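Local coordinates for mandelate racemase/muconate lactonizing enzyme, C-terminal domain protein (Paracoccus denitrificans, PDB 3N4E), which belongs to the mandelate racemase/muconate lactonizing family of the enolase superfamily and is probably a magnesium-dependent hydro-lyase, at residues A6-L11 with P61-Q66. Residues are numbered along the deposited sequence; the frame is centred on the assembly and turned at random.
With CA (calcium ion), chain D.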
loop_
_atom_site.group_PDB
_atom_site.type_symbol
_atom_site.label_atom_id
_atom_site.label_comp_id
_atom_site.label_asym_id
_atom_site.label_seq_id
_atom_site.Cartn_x
_atom_site.Cartn_y
_atom_site.Cartn_z
ATOM N N ALA A 6 -17.673 -26.054 -42.307
ATOM C CA ALA A 6 -18.290 -25.792 -43.602
ATOM C C ALA A 6 -19.113 -24.504 -43.617
ATOM O O ALA A 6 -19.130 -23.792 -44.619
ATOM C CB ALA A 6 -19.148 -26.981 -44.051
ATOM N N LYS A 7 -19.785 -24.204 -42.511
ATOM C CA LYS A 7 -20.802 -23.163 -42.512
ATOM C C LYS A 7 -21.133 -22.709 -41.094
ATOM O O LYS A 7 -21.330 -23.528 -40.199
ATOM C CB LYS A 7 -22.061 -23.680 -43.232
ATOM C CG LYS A 7 -23.177 -22.680 -43.430
ATOM C CD LYS A 7 -24.246 -23.263 -44.337
ATOM C CE LYS A 7 -25.377 -22.259 -44.578
ATOM N NZ LYS A 7 -26.218 -22.596 -45.783
ATOM N N VAL A 8 -21.184 -21.395 -40.907
ATOM C CA VAL A 8 -21.602 -20.793 -39.654
ATOM C C VAL A 8 -22.868 -19.951 -39.866
ATOM O O VAL A 8 -22.905 -19.048 -40.735
ATOM C CB VAL A 8 -20.491 -19.916 -39.048
ATOM C CG1 VAL A 8 -20.875 -19.492 -37.631
ATOM C CG2 VAL A 8 -19.136 -20.656 -39.059
ATOM N N GLU A 9 -23.902 -20.249 -39.080
ATOM C CA GLU A 9 -25.173 -19.516 -39.175
ATOM C C GLU A 9 -25.510 -18.843 -37.856
ATOM O O GLU A 9 -25.322 -19.424 -36.782
ATOM C CB GLU A 9 -26.328 -20.428 -39.596
ATOM C CG GLU A 9 -26.090 -21.274 -40.845
ATOM C CD GLU A 9 -27.169 -22.340 -41.028
ATOM O OE1 GLU A 9 -28.206 -22.026 -41.654
ATOM O OE2 GLU A 9 -26.993 -23.484 -40.546
ATOM N N ALA A 10 -25.973 -17.600 -37.940
ATOM C CA ALA A 10 -26.377 -16.850 -36.764
ATOM C C ALA A 10 -27.882 -16.837 -36.761
ATOM O O ALA A 10 -28.499 -16.389 -37.737
ATOM C CB ALA A 10 -25.834 -15.432 -36.824
ATOM N N LEU A 11 -28.468 -17.331 -35.670
ATOM C CA LEU A 11 -29.917 -17.560 -35.592
ATOM C C LEU A 11 -30.636 -16.859 -34.420
ATOM O O LEU A 11 -30.329 -17.079 -33.242
ATOM C CB LEU A 11 -30.212 -19.066 -35.584
ATOM C CG LEU A 11 -29.593 -19.969 -36.675
ATOM C CD1 LEU A 11 -29.946 -21.429 -36.401
ATOM C CD2 LEU A 11 -30.045 -19.557 -38.085
ATOM N N PRO A 61 -17.157 -15.551 -42.047
ATOM C CA PRO A 61 -16.259 -15.640 -43.212
ATOM C C PRO A 61 -14.849 -16.107 -42.845
ATOM O O PRO A 61 -14.152 -16.695 -43.679
ATOM C CB PRO A 61 -16.221 -14.203 -43.752
ATOM C CG PRO A 61 -17.462 -13.567 -43.240
ATOM C CD PRO A 61 -17.749 -14.203 -41.919
ATOM N N PHE A 62 -14.445 -15.849 -41.610
ATOM C CA PHE A 62 -13.131 -16.257 -41.145
ATOM C C PHE A 62 -13.091 -17.721 -40.732
ATOM O O PHE A 62 -12.099 -18.400 -40.963
ATOM C CB PHE A 62 -12.673 -15.372 -39.981
ATOM C CG PHE A 62 -11.468 -15.899 -39.262
ATOM C CD1 PHE A 62 -10.192 -15.704 -39.782
ATOM C CD2 PHE A 62 -11.608 -16.606 -38.067
ATOM C CE1 PHE A 62 -9.065 -16.201 -39.114
ATOM C CE2 PHE A 62 -10.496 -17.101 -37.395
ATOM C CZ PHE A 62 -9.223 -16.901 -37.921
ATOM N N LEU A 63 -14.164 -18.193 -40.110
ATOM C CA LEU A 63 -14.190 -19.533 -39.542
ATOM C C LEU A 63 -14.380 -20.605 -40.599
ATOM O O LEU A 63 -13.793 -21.679 -40.511
ATOM C CB LEU A 63 -15.290 -19.655 -38.476
ATOM C CG LEU A 63 -15.066 -19.085 -37.076
ATOM C CD1 LEU A 63 -16.198 -19.548 -36.131
ATOM C CD2 LEU A 63 -13.698 -19.472 -36.525
ATOM N N GLU A 64 -15.212 -20.307 -41.592
ATOM C CA GLU A 64 -15.512 -21.253 -42.662
ATOM C C GLU A 64 -14.261 -21.664 -43.461
ATOM O O GLU A 64 -13.502 -20.824 -43.936
ATOM C CB GLU A 64 -16.611 -20.688 -43.564
ATOM C CG GLU A 64 -17.936 -20.487 -42.832
ATOM C CD GLU A 64 -19.037 -19.913 -43.704
ATOM O OE1 GLU A 64 -18.778 -19.574 -44.884
ATOM O OE2 GLU A 64 -20.178 -19.796 -43.210
ATOM N N GLY A 65 -14.053 -22.974 -43.571
ATOM C CA GLY A 65 -12.859 -23.530 -44.204
ATOM C C GLY A 65 -11.736 -23.875 -43.235
ATOM O O GLY A 65 -10.732 -24.471 -43.628
ATOM N N GLN A 66 -11.893 -23.500 -41.969
ATOM C CA GLN A 66 -10.857 -23.741 -40.961
ATOM C C GLN A 66 -11.113 -25.038 -40.206
ATOM O O GLN A 66 -12.154 -25.669 -40.384
ATOM C CB GLN A 66 -10.745 -22.554 -39.987
ATOM C CG GLN A 66 -10.340 -21.234 -40.636
ATOM C CD GLN A 66 -8.897 -21.213 -41.132
ATOM O OE1 GLN A 66 -8.106 -22.112 -40.845
ATOM N NE2 GLN A 66 -8.548 -20.169 -41.873
HETATM CA CA CA D . -21.229 -18.684 -45.239
HETATM O O HOH W 1 -22.889 -18.726 -43.553
HETATM O O HOH W 2 -21.535 -20.897 -46.321
HETATM O O HOH W 3 -19.960 -17.971 -47.394
#
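Glu64 and Val8 carry most of this contact, joining the end of helix 49-63 to strand 5-14 of the N-terminal capping domain. The backbone N of Val8 donates to Glu64 OE2 across 3.0 Å, and an N-H...O angle of 171° makes the bond nearly straight; it meets the oxygen on its anti side, 19° out of the carboxylate plane. Glu64 is the first residue past the helix to leave helical angles, and an extended chain carries its carboxylate over to the strand, where OE2 also lies 3.5 Å from Lys7 CA. The same carboxylate chelates a calcium ion through both oxygens, OE1 at 2.6 Å and OE2 at 2.5 Å. Three waters also bind the ion, and one of them donates to Val8 O at 2.8 Å, which ties the ion indirectly to the strand. Alongside the carboxylate, Val8 CG2 lies 4.0 Å from both Glu64 CG and Leu63 CB; its position beside the backbone N, with CG1 anti to that N (chi1 -171°), directs it there. Val55 and Ala60 extend the apolar packing around Val8. Glu64 and Gly65 occupy the two central positions of a type II turn from Leu63 to Gln66, closed by Gln66 N on Leu63 O. With both oxygens on calcium and OE2 also taking the Val8 amide, the carboxylate's rotation is probably fixed, and the calcium probably offsets its negative charge.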